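Local coordinates for DegV family protein (Eubacterium eligens, PDB 3FDJ) that is of unknown function but, as a two-sheet DegV family protein, probably binds a fatty acid between its domains, as characterised relatives do, at residues M4-A8 against A71-D75; D76-V80 against F139-D143; L212-D217 against M243-Y248; Q128-M132 against A145-Y149; R57-A61 against L261-Y265. All coordinates share one frame. Residue numbers count along the deposited sequence, not the author numbering.

Interaction 1 of 5, residues M4-A8 against A71-D75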
# COMPACT_ATOMS: atom_id res chain seq x y z
N MSE A 4 9.85 8.89 18.73
CA MSE A 4 10.16 7.93 17.65
C MSE A 4 9.74 8.45 16.29
O MSE A 4 8.90 9.34 16.18
CB MSE A 4 9.52 6.59 17.92
CG MSE A 4 9.84 6.08 19.30
SE MSE A 4 9.39 4.19 19.48
CE MSE A 4 9.15 4.20 21.38
N ARG A 5 10.34 7.92 15.25
CA ARG A 5 10.09 8.36 13.89
C ARG A 5 9.56 7.19 13.08
O ARG A 5 10.14 6.09 13.10
CB ARG A 5 11.38 8.84 13.25
CG ARG A 5 11.28 9.18 11.78
CD ARG A 5 12.59 9.77 11.26
NE ARG A 5 12.65 11.12 11.72
CZ ARG A 5 12.40 12.20 10.99
NH1 ARG A 5 12.16 12.15 9.68
NH2 ARG A 5 12.44 13.37 11.58
N LEU A 6 8.49 7.45 12.34
CA LEU A 6 7.95 6.50 11.37
C LEU A 6 8.32 6.92 9.93
O LEU A 6 8.21 8.08 9.56
CB LEU A 6 6.42 6.39 11.56
CG LEU A 6 5.93 5.98 12.95
CD1 LEU A 6 4.37 5.83 12.97
CD2 LEU A 6 6.63 4.72 13.47
N VAL A 7 8.76 5.95 9.13
CA VAL A 7 9.14 6.19 7.74
C VAL A 7 8.46 5.13 6.89
O VAL A 7 8.33 3.96 7.32
CB VAL A 7 10.68 6.12 7.57
CG1 VAL A 7 11.11 6.39 6.12
CG2 VAL A 7 11.40 7.16 8.49
N ALA A 8 8.01 5.50 5.69
CA ALA A 8 7.45 4.51 4.78
C ALA A 8 7.74 4.90 3.36
O ALA A 8 7.87 6.07 3.05
CB ALA A 8 5.94 4.38 4.98
N ALA A 71 15.41 10.68 4.88
CA ALA A 71 14.16 10.48 5.61
C ALA A 71 14.36 10.04 7.05
O ALA A 71 13.51 10.30 7.90
CB ALA A 71 13.27 9.47 4.89
N PHE A 72 15.45 9.33 7.32
CA PHE A 72 15.74 8.88 8.68
C PHE A 72 16.12 10.07 9.54
O PHE A 72 15.93 10.05 10.74
CB PHE A 72 16.89 7.86 8.71
CG PHE A 72 16.63 6.55 7.98
CD1 PHE A 72 15.36 6.13 7.62
CD2 PHE A 72 17.69 5.70 7.71
CE1 PHE A 72 15.15 4.92 6.96
CE2 PHE A 72 17.49 4.48 7.08
CZ PHE A 72 16.21 4.10 6.69
N GLY A 73 16.70 11.09 8.92
CA GLY A 73 17.12 12.28 9.62
C GLY A 73 18.23 11.95 10.58
O GLY A 73 19.29 11.42 10.19
N ASP A 74 18.02 12.26 11.85
CA ASP A 74 19.01 11.91 12.87
C ASP A 74 18.35 11.32 14.12
O ASP A 74 18.88 11.40 15.23
CB ASP A 74 19.93 13.09 13.16
CG ASP A 74 19.32 14.09 14.08
OD1 ASP A 74 18.10 14.34 13.96
OD2 ASP A 74 20.08 14.62 14.94
N ASP A 75 17.20 10.69 13.94
CA ASP A 75 16.51 10.12 15.09
C ASP A 75 17.10 8.78 15.49
O ASP A 75 17.68 8.05 14.69
CB ASP A 75 15.01 10.05 14.80
CG ASP A 75 14.36 11.42 14.89
OD1 ASP A 75 14.80 12.24 15.75
OD2 ASP A 75 13.44 11.74 14.11
O HOH W 1 12.36 13.96 14.71

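Interaction 2 of 5, residues D76-V80 against F139-D143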
# COMPACT_ATOMS: atom_id res chain seq x y z
N ASP A 76 16.95 8.46 16.76
CA ASP A 76 17.53 7.26 17.29
C ASP A 76 16.60 6.06 17.41
O ASP A 76 17.06 4.98 17.75
CB ASP A 76 18.17 7.55 18.63
CG ASP A 76 19.48 8.29 18.47
OD1 ASP A 76 20.24 8.00 17.50
OD2 ASP A 76 19.75 9.15 19.32
N GLU A 77 15.31 6.25 17.18
CA GLU A 77 14.36 5.13 17.15
C GLU A 77 13.46 5.30 15.93
O GLU A 77 12.68 6.24 15.83
CB GLU A 77 13.47 5.11 18.42
CG GLU A 77 14.24 4.82 19.67
CD GLU A 77 13.41 4.87 20.96
OE1 GLU A 77 12.67 5.85 21.20
OE2 GLU A 77 13.58 3.93 21.76
N ILE A 78 13.59 4.38 14.98
CA ILE A 78 12.92 4.48 13.70
C ILE A 78 12.28 3.16 13.32
O ILE A 78 12.90 2.09 13.43
CB ILE A 78 13.91 4.88 12.57
CG1 ILE A 78 14.68 6.17 12.92
CG2 ILE A 78 13.19 5.02 11.18
CD1 ILE A 78 15.73 6.57 11.87
N PHE A 79 11.03 3.25 12.87
CA PHE A 79 10.35 2.14 12.22
C PHE A 79 10.17 2.53 10.77
O PHE A 79 9.72 3.65 10.46
CB PHE A 79 9.00 1.80 12.87
CG PHE A 79 9.12 1.16 14.21
CD1 PHE A 79 9.45 -0.20 14.33
CD2 PHE A 79 8.94 1.89 15.37
CE1 PHE A 79 9.57 -0.78 15.57
CE2 PHE A 79 9.09 1.30 16.64
CZ PHE A 79 9.42 -0.02 16.73
N VAL A 80 10.53 1.61 9.87
CA VAL A 80 10.40 1.81 8.43
C VAL A 80 9.45 0.78 7.89
O VAL A 80 9.68 -0.42 8.08
CB VAL A 80 11.76 1.66 7.73
CG1 VAL A 80 11.63 2.07 6.25
CG2 VAL A 80 12.85 2.51 8.42
N PHE A 139 10.38 0.82 22.30
CA PHE A 139 10.78 0.37 20.97
C PHE A 139 10.77 -1.16 20.85
O PHE A 139 10.18 -1.71 19.91
CB PHE A 139 12.16 0.92 20.58
CG PHE A 139 12.60 0.54 19.20
CD1 PHE A 139 13.22 -0.66 18.97
CD2 PHE A 139 12.39 1.40 18.12
CE1 PHE A 139 13.64 -1.01 17.68
CE2 PHE A 139 12.79 1.05 16.84
CZ PHE A 139 13.41 -0.16 16.63
N GLU A 140 11.39 -1.83 21.81
CA GLU A 140 11.50 -3.28 21.77
C GLU A 140 10.13 -3.96 21.88
O GLU A 140 9.89 -4.97 21.23
CB GLU A 140 12.46 -3.78 22.84
CG GLU A 140 13.91 -3.32 22.63
CD GLU A 140 14.18 -1.87 23.03
OE1 GLU A 140 13.35 -1.20 23.73
OE2 GLU A 140 15.27 -1.41 22.58
N GLU A 141 9.23 -3.39 22.66
CA GLU A 141 7.87 -3.93 22.77
C GLU A 141 7.13 -3.81 21.45
O GLU A 141 6.44 -4.75 21.02
CB GLU A 141 7.09 -3.22 23.88
CG GLU A 141 7.67 -3.47 25.26
CD GLU A 141 7.05 -2.64 26.39
OE1 GLU A 141 6.54 -1.51 26.15
OE2 GLU A 141 7.13 -3.11 27.56
N ILE A 142 7.27 -2.65 20.81
CA ILE A 142 6.57 -2.36 19.56
C ILE A 142 7.14 -3.25 18.45
O ILE A 142 6.40 -3.85 17.66
CB ILE A 142 6.71 -0.88 19.17
CG1 ILE A 142 6.06 0.01 20.23
CG2 ILE A 142 6.10 -0.64 17.79
CD1 ILE A 142 6.43 1.52 20.10
N ASP A 143 8.47 -3.37 18.43
CA ASP A 143 9.16 -4.14 17.40
C ASP A 143 8.68 -5.60 17.41
O ASP A 143 8.49 -6.18 16.37
CB ASP A 143 10.66 -4.04 17.63
CG ASP A 143 11.49 -4.75 16.55
OD1 ASP A 143 10.99 -4.96 15.43
OD2 ASP A 143 12.66 -5.07 16.83
O HOH W 2 11.97 2.90 23.56

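Interaction 3 of 5, residues L212-D217 against M243-Y248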
# COMPACT_ATOMS: atom_id res chain seq x y z
N LEU A 212 -16.91 -9.19 -1.99
CA LEU A 212 -16.10 -8.66 -0.91
C LEU A 212 -16.69 -9.02 0.44
O LEU A 212 -15.95 -9.35 1.37
CB LEU A 212 -15.95 -7.13 -1.02
CG LEU A 212 -15.01 -6.60 -2.11
CD1 LEU A 212 -15.06 -5.06 -2.16
CD2 LEU A 212 -13.56 -7.07 -1.86
N GLN A 213 -18.02 -8.97 0.56
CA GLN A 213 -18.65 -9.34 1.81
C GLN A 213 -18.36 -10.79 2.15
O GLN A 213 -18.06 -11.11 3.29
CB GLN A 213 -20.17 -9.06 1.81
CG GLN A 213 -20.81 -9.37 3.12
CD GLN A 213 -22.25 -8.89 3.22
OE1 GLN A 213 -22.72 -8.09 2.40
NE2 GLN A 213 -22.95 -9.33 4.26
N ALA A 214 -18.42 -11.67 1.14
CA ALA A 214 -18.12 -13.09 1.36
C ALA A 214 -16.63 -13.29 1.76
O ALA A 214 -16.31 -14.05 2.68
CB ALA A 214 -18.48 -13.93 0.12
N LEU A 215 -15.73 -12.57 1.10
CA LEU A 215 -14.29 -12.64 1.39
C LEU A 215 -13.97 -12.13 2.80
O LEU A 215 -13.20 -12.77 3.55
CB LEU A 215 -13.49 -11.86 0.36
CG LEU A 215 -13.45 -12.45 -1.05
CD1 LEU A 215 -12.92 -11.44 -2.06
CD2 LEU A 215 -12.64 -13.75 -1.09
N LEU A 216 -14.58 -11.00 3.17
CA LEU A 216 -14.39 -10.44 4.49
C LEU A 216 -14.90 -11.39 5.59
O LEU A 216 -14.21 -11.59 6.58
CB LEU A 216 -15.06 -9.07 4.60
CG LEU A 216 -14.32 -7.98 3.81
CD1 LEU A 216 -15.19 -6.72 3.66
CD2 LEU A 216 -12.98 -7.64 4.45
N ASP A 217 -16.09 -11.97 5.39
CA ASP A 217 -16.65 -12.96 6.30
C ASP A 217 -15.66 -14.12 6.52
O ASP A 217 -15.35 -14.51 7.66
CB ASP A 217 -17.97 -13.55 5.76
CG ASP A 217 -19.15 -12.57 5.86
OD1 ASP A 217 -19.04 -11.50 6.50
OD2 ASP A 217 -20.23 -12.89 5.29
N MSE A 243 -21.33 -0.39 2.45
CA MSE A 243 -21.67 -1.79 2.59
C MSE A 243 -21.09 -2.36 3.88
O MSE A 243 -21.78 -3.07 4.62
CB MSE A 243 -21.15 -2.58 1.38
CG MSE A 243 -21.41 -4.07 1.45
SE MSE A 243 -20.07 -5.13 2.42
CE MSE A 243 -18.58 -5.16 1.15
N ILE A 244 -19.82 -2.06 4.14
CA ILE A 244 -19.13 -2.61 5.29
C ILE A 244 -19.69 -2.05 6.61
O ILE A 244 -19.90 -2.80 7.56
CB ILE A 244 -17.61 -2.42 5.17
CG1 ILE A 244 -17.09 -3.33 4.03
CG2 ILE A 244 -16.91 -2.76 6.46
CD1 ILE A 244 -15.67 -3.04 3.60
N LYS A 245 -20.00 -0.77 6.64
CA LYS A 245 -20.63 -0.16 7.81
C LYS A 245 -21.94 -0.83 8.14
O LYS A 245 -22.21 -1.14 9.30
CB LYS A 245 -20.87 1.34 7.62
CG LYS A 245 -19.60 2.15 7.69
CD LYS A 245 -19.89 3.64 7.73
CE LYS A 245 -19.60 4.30 6.41
NZ LYS A 245 -19.72 5.79 6.56
N GLN A 246 -22.74 -1.07 7.11
CA GLN A 246 -24.05 -1.67 7.28
C GLN A 246 -23.97 -3.13 7.74
O GLN A 246 -24.72 -3.54 8.61
CB GLN A 246 -24.87 -1.55 5.99
CG GLN A 246 -26.26 -2.18 6.03
CD GLN A 246 -27.27 -1.42 6.91
OE1 GLN A 246 -26.96 -0.39 7.51
NE2 GLN A 246 -28.48 -1.96 7.00
N ALA A 247 -23.07 -3.90 7.13
CA ALA A 247 -22.98 -5.35 7.37
C ALA A 247 -22.25 -5.69 8.66
O ALA A 247 -22.58 -6.67 9.32
CB ALA A 247 -22.31 -6.03 6.18
N TYR A 248 -21.26 -4.88 9.02
CA TYR A 248 -20.40 -5.22 10.17
C TYR A 248 -20.42 -4.21 11.32
O TYR A 248 -19.85 -4.47 12.36
CB TYR A 248 -18.97 -5.40 9.70
CG TYR A 248 -18.80 -6.46 8.62
CD1 TYR A 248 -18.69 -7.81 8.95
CD2 TYR A 248 -18.75 -6.12 7.29
CE1 TYR A 248 -18.55 -8.79 7.96
CE2 TYR A 248 -18.60 -7.08 6.30
CZ TYR A 248 -18.50 -8.41 6.64
OH TYR A 248 -18.34 -9.35 5.65

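Interaction 4 of 5, residues Q128-M132 against A145-Y149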
# COMPACT_ATOMS: atom_id res chain seq x y z
N GLN A 128 -0.98 1.51 13.60
CA GLN A 128 -0.82 0.70 14.79
C GLN A 128 0.48 1.03 15.52
O GLN A 128 0.51 1.04 16.75
CB GLN A 128 -0.91 -0.79 14.48
CG GLN A 128 -0.93 -1.67 15.72
CD GLN A 128 -2.15 -1.48 16.60
OE1 GLN A 128 -3.18 -0.93 16.20
NE2 GLN A 128 -2.03 -1.95 17.84
N LEU A 129 1.54 1.32 14.75
CA LEU A 129 2.80 1.77 15.32
C LEU A 129 2.54 3.07 16.08
O LEU A 129 2.96 3.22 17.25
CB LEU A 129 3.85 1.98 14.24
CG LEU A 129 4.41 0.70 13.59
CD1 LEU A 129 5.22 1.07 12.33
CD2 LEU A 129 5.20 -0.11 14.64
N GLN A 130 1.79 3.98 15.45
CA GLN A 130 1.45 5.23 16.10
C GLN A 130 0.69 5.02 17.40
O GLN A 130 1.03 5.60 18.43
CB GLN A 130 0.61 6.11 15.16
CG GLN A 130 0.01 7.32 15.86
CD GLN A 130 -0.71 8.23 14.90
OE1 GLN A 130 -0.91 7.88 13.74
NE2 GLN A 130 -1.08 9.41 15.38
N GLN A 131 -0.34 4.18 17.35
CA GLN A 131 -1.13 3.87 18.54
C GLN A 131 -0.26 3.32 19.70
O GLN A 131 -0.41 3.73 20.86
CB GLN A 131 -2.25 2.88 18.22
CG GLN A 131 -3.20 2.68 19.38
CD GLN A 131 -4.30 1.71 19.07
OE1 GLN A 131 -5.04 1.89 18.09
NE2 GLN A 131 -4.41 0.65 19.87
N MSE A 132 0.65 2.40 19.39
CA MSE A 132 1.50 1.83 20.43
C MSE A 132 2.48 2.84 21.00
O MSE A 132 2.73 2.87 22.21
CB MSE A 132 2.21 0.58 19.92
CG MSE A 132 1.24 -0.57 19.71
SE MSE A 132 2.27 -2.21 19.32
CE MSE A 132 2.53 -1.90 17.68
N ALA A 145 5.70 -6.70 18.80
CA ALA A 145 4.24 -6.80 18.76
C ALA A 145 3.65 -6.52 17.39
O ALA A 145 2.58 -7.06 17.06
CB ALA A 145 3.61 -5.91 19.82
N ILE A 146 4.31 -5.68 16.60
CA ILE A 146 3.75 -5.26 15.32
C ILE A 146 3.60 -6.46 14.37
O ILE A 146 2.61 -6.55 13.64
CB ILE A 146 4.56 -4.10 14.67
CG1 ILE A 146 3.78 -3.51 13.50
CG2 ILE A 146 5.99 -4.52 14.26
CD1 ILE A 146 2.44 -2.80 13.92
N ASP A 147 4.57 -7.38 14.40
CA ASP A 147 4.48 -8.58 13.54
C ASP A 147 3.31 -9.49 13.91
O ASP A 147 2.68 -10.09 13.03
CB ASP A 147 5.78 -9.34 13.54
CG ASP A 147 6.92 -8.47 13.11
OD1 ASP A 147 7.22 -8.45 11.89
OD2 ASP A 147 7.46 -7.74 13.97
N ALA A 148 2.98 -9.57 15.19
CA ALA A 148 1.82 -10.32 15.62
C ALA A 148 0.52 -9.67 15.14
O ALA A 148 -0.40 -10.35 14.67
CB ALA A 148 1.82 -10.44 17.15
N TYR A 149 0.45 -8.34 15.28
CA TYR A 149 -0.68 -7.53 14.83
C TYR A 149 -0.94 -7.70 13.32
O TYR A 149 -2.10 -7.85 12.88
CB TYR A 149 -0.44 -6.06 15.19
CG TYR A 149 -1.51 -5.14 14.66
CD1 TYR A 149 -2.68 -4.92 15.37
CD2 TYR A 149 -1.38 -4.52 13.42
CE1 TYR A 149 -3.69 -4.10 14.87
CE2 TYR A 149 -2.36 -3.69 12.91
CZ TYR A 149 -3.51 -3.47 13.64
OH TYR A 149 -4.51 -2.65 13.15

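Interaction 5 of 5, residues R57-A61 against L261-Y265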
# COMPACT_ATOMS: atom_id res chain seq x y z
N ARG A 57 6.97 1.15 -23.14
CA ARG A 57 7.05 0.56 -21.83
C ARG A 57 7.16 1.64 -20.77
O ARG A 57 7.63 2.74 -21.04
CB ARG A 57 8.27 -0.36 -21.75
CG ARG A 57 8.21 -1.52 -22.74
CD ARG A 57 9.59 -2.10 -22.99
NE ARG A 57 10.22 -1.55 -24.19
CZ ARG A 57 11.14 -0.59 -24.19
NH1 ARG A 57 11.54 -0.04 -23.05
NH2 ARG A 57 11.67 -0.17 -25.32
N SER A 58 6.70 1.31 -19.56
CA SER A 58 6.90 2.18 -18.42
C SER A 58 7.36 1.31 -17.27
O SER A 58 7.14 0.09 -17.27
CB SER A 58 5.63 2.95 -18.06
OG SER A 58 4.53 2.09 -17.96
N TYR A 59 8.00 1.96 -16.30
CA TYR A 59 8.79 1.29 -15.27
C TYR A 59 8.61 1.97 -13.94
O TYR A 59 8.20 3.12 -13.88
CB TYR A 59 10.27 1.39 -15.62
CG TYR A 59 10.62 0.95 -17.01
CD1 TYR A 59 10.86 -0.39 -17.29
CD2 TYR A 59 10.67 1.86 -18.05
CE1 TYR A 59 11.16 -0.81 -18.58
CE2 TYR A 59 10.99 1.45 -19.33
CZ TYR A 59 11.23 0.12 -19.58
OH TYR A 59 11.54 -0.29 -20.86
N THR A 60 8.92 1.24 -12.86
CA THR A 60 9.03 1.84 -11.55
C THR A 60 10.39 1.54 -10.95
O THR A 60 11.05 0.56 -11.31
CB THR A 60 7.89 1.38 -10.59
OG1 THR A 60 7.92 -0.05 -10.41
CG2 THR A 60 6.52 1.79 -11.17
N ALA A 61 10.80 2.37 -10.00
CA ALA A 61 12.08 2.19 -9.32
C ALA A 61 11.90 2.44 -7.83
O ALA A 61 11.16 3.35 -7.43
CB ALA A 61 13.11 3.15 -9.88
N LEU A 261 2.47 5.63 -6.97
CA LEU A 261 2.88 4.25 -7.19
C LEU A 261 1.66 3.34 -7.24
O LEU A 261 1.50 2.53 -8.17
CB LEU A 261 3.81 3.80 -6.05
CG LEU A 261 4.51 2.44 -6.19
CD1 LEU A 261 3.57 1.28 -5.90
CD2 LEU A 261 5.17 2.31 -7.59
N CYS A 262 0.79 3.45 -6.25
CA CYS A 262 -0.42 2.64 -6.26
C CYS A 262 -1.34 3.00 -7.43
O CYS A 262 -1.97 2.11 -7.99
CB CYS A 262 -1.16 2.69 -4.92
SG CYS A 262 -0.27 1.75 -3.59
N SER A 263 -1.37 4.26 -7.84
CA SER A 263 -2.18 4.66 -9.01
C SER A 263 -1.63 4.03 -10.29
O SER A 263 -2.40 3.58 -11.12
CB SER A 263 -2.27 6.19 -9.14
OG SER A 263 -2.99 6.76 -8.05
N TYR A 264 -0.31 3.94 -10.40
CA TYR A 264 0.31 3.31 -11.56
C TYR A 264 -0.07 1.82 -11.67
O TYR A 264 -0.47 1.37 -12.74
CB TYR A 264 1.84 3.50 -11.54
CG TYR A 264 2.56 2.77 -12.63
CD1 TYR A 264 2.58 3.29 -13.92
CD2 TYR A 264 3.18 1.54 -12.41
CE1 TYR A 264 3.19 2.61 -14.96
CE2 TYR A 264 3.83 0.85 -13.46
CZ TYR A 264 3.82 1.40 -14.73
OH TYR A 264 4.42 0.77 -15.79
N TYR A 265 0.06 1.08 -10.58
CA TYR A 265 -0.13 -0.36 -10.60
C TYR A 265 -1.58 -0.82 -10.45
O TYR A 265 -1.97 -1.84 -11.02
CB TYR A 265 0.77 -1.04 -9.56
CG TYR A 265 2.19 -1.21 -10.03
CD1 TYR A 265 2.48 -1.99 -11.16
CD2 TYR A 265 3.26 -0.58 -9.37
CE1 TYR A 265 3.80 -2.15 -11.61
CE2 TYR A 265 4.57 -0.76 -9.81
CZ TYR A 265 4.83 -1.54 -10.91
OH TYR A 265 6.11 -1.69 -11.38

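Interaction 1 of 5, residues M4-A8 against A71-D75
The side chain of Arg-5, extended through chi2 and then turned at chi3 (-77°), lies over the C-terminal end of helix 65-72 and the turn that follows it, where the alpha/beta domain passes from this helix into strand 77-82. Strand 77-82 runs parallel to strand 5-9 and next to it in the sheet, so the contact ties the helix-to-strand connection to the neighbouring strand. Arg-5 contributes 83 Å² of the 276 Å² buried in total. It serves two partners: NH1 donates to the backbone Ala-71 O at 2.9 Å (134° at the hydrogen), and NE forms a nearly straight salt-bridge hydrogen bond with Asp-75 OD2 at 2.6 Å (170°). Between these partners the chain leaves helical geometry at Gly-73. Its positive phi (66°) is a conformation glycine adopts easily, and an ideal CB there would sit just 3.7 Å from Arg-5 CZ. Two residues along the strand the chemistry turns apolar. Val-7 CG1 packs on Ala-71 CB at 4.0 Å, while Val-7 CG2 meets the edge of the Phe-72 ring at CD1, 4.2 Å away. Tyr-101 completes this side, set edge-to-face against Phe-72 and hydrogen-bonded to Asp-75 O. Water 1 bridges the ion pair, accepting from Arg-5 NH2 at 3.2 Å and donating to Asp-75 OD2 at 2.5 Å.

Interaction 2 of 5, residues D76-V80 against F139-D143
Phe-139, in the first turn of helix 139-150, is the main point of contact with strand 77-82. Its ring forms an offset stack with that of Phe-79 (centroids 4.5 Å apart, planes at 15°), and the two residues bury about 100 Å² each. Its edge meets the backbone, Phe-139 CE2 lying 3.6 Å from Ile-78 O, and its amide reaches the strand through water 2, which accepts from Phe-139 N at 2.9 Å and donates to Glu-77 OE2 at 2.6 Å. One turn on, Ile-142 CG2 approaches Phe-79 CZ at 3.5 Å. Asp-143 brings its CA to the edge of the same ring, 3.8 Å from Phe-79 CE1, while its carboxylate pairs with Arg-111 of strand 109-114. The axes run almost parallel, 13° apart at 10.3 Å, as a helix lies on a sheet in alpha/beta folds. With no direct hydrogen bond across, apolar and aromatic contact dominates, leaving the polar link to a water.

Interaction 3 of 5, residues L212-D217 against M243-Y248
Tyr-248, the last residue of helix 234-248, takes chi1 near -57° (m), and its ring extends across the gap to helix 205-219. There its hydroxyl makes a very short hydrogen bond, Tyr-248 OH donating to Asp-217 OD1 at 2.4 Å. Asp-217 adopts m as well, which brings its carboxylate to the ring edge. The same phenol lies against the aliphatic part of helix 205-219, with Leu-216 CB 4.1 Å from Tyr-248 CZ and Gln-213 CG 3.5 Å from Tyr-248 OH. Tyr-221 adds a further ring, edge-to-face with Tyr-248. At the other end, Met-243, a selenomethionine, starts at chi1 t and then folds through two m torsions, carrying its CE to 3.9 Å from Leu-212 CB and 4.5 Å from Leu-216 CD1. Leu-216 and Ile-244 both have chi1 m and chi2 t, and their tips meet at 3.7 Å (CD1 to CD1). Gln-213, extended with chi1 and chi2 both t, covers the more exposed edge, its NE2 3.9 Å from Ala-247 CB. The segment axes cross at -51° with 11.4 Å between them. Leu-212 and Leu-216 also rest on Phe-156 of strand 153-159, so helix 205-219 covers the sheet at that strand. Helix 234-248 itself connects the adjacent parallel strands 226-230 and 253-257, the beta-alpha-beta crossover of an alpha/beta domain.

Interaction 4 of 5, residues Q128-M132 against A145-Y149
Gln-128 opens the contact with the largest buried area of the first segment, 66 Å². A chi2 near +65° (p) bends the side chain, and its CG stands 3.5 Å from the centroid of the Tyr-149 ring, only 2° off the ring normal, a well-centred CH-pi interaction. The amide also stays close, Gln-128 OE1 being 3.5 Å from Tyr-149 CE1. The Tyr-149 hydroxyl is engaged elsewhere, hydrogen-bonded to Glu-276 of strand 271-276 in the other sheet. Gln-128 also touches Ile-146, CB to CD1 at 3.9 Å. Leu-129 follows, at the closest backbone approach of the two segments: its CA lies 7.1 Å from that of Ile-146, and its CD2 packs against Ile-146 CG1 at 3.9 Å. Both of these side chains also reach Ile-113 of strand 109-114, which shows that this edge of the interface faces the sheet. One turn after Gln-128, the selenomethionine Met-132 returns to the interface, its SE 4.0 Å from Ala-145 CB and its CE 3.9 Å from Ile-146 CD1. Ile-146 is thus held by three residues of helix 120-134. No hydrogen bond crosses. The axes of segments 128-132 and 145-149 are 11.0 Å apart with N-to-C directions at 134°, 46° short of antiparallel, and a short loop joins helices 120-134 and 139-150: a splayed alpha-alpha hairpin against one sheet of an alpha/beta domain.

Interaction 5 of 5, residues R57-A61 against L261-Y265
Thr-60 and Tyr-264 carry most of this contact, burying 78 and 65 Å², with Ser-58 next at 36 Å². Thr-60 works with both parts of its side chain. Its methyl is apolar, Thr-60 CG2 lying 3.6 Å from Tyr-264 CD2 and 3.9 Å from Leu-261 CD2, while Thr-60 OG1 shares a 2.6 Å hydrogen bond with Tyr-265 OH. Tyr-264 takes chi1 near 174° (t), and its ring reaches along the strand to Ser-58, where Ser-58 OG and Tyr-264 OH form a very close hydrogen bond of 2.5 Å. Two hydroxyl pairs therefore accompany the methyl contact. Asn-168 adds weak hydrogen bonds to Tyr-264 OH and Ser-58 O. The axes of strand 59-61 and helix 261-265 lie 10.4 Å apart and run roughly antiparallel, at 151°. Strand 59-61 pairs with strand 21-30 in the first sheet, whereas helix 260-266 leads into strand 271-276 of the second, so the contact bridges two lobes. A hexaethylene glycol, probably from crystallisation, lies about 3 Å from the Thr-60 side chain, consistent with the interdomain cleft where DegV relatives hold a fatty acid.

Overall arrangement
Interactions 1, 2 and 4 form one continuous region. Strands 5-9 and 77-82 are sheet neighbours, interactions 2 and 4 share helix 139-150, and Leu-129 touches both Leu-6 and Ile-142, with centres 10 to 17 Å apart. Interaction 3 stands apart on the second sheet, its centre 36 Å from that of interaction 1, and interaction 5 joins the two sheets. Interactions 1, 2 and 5 are buried, 3 and 4 partly so. Chemistry follows place: interactions 2 and 4 cross without a direct hydrogen bond, through rings and aliphatic tips; 1 combines a salt bridge with a small apolar patch; 3 has a single, very short hydrogen bond to the exposed Asp-217; and 5 depends on paired hydroxyls.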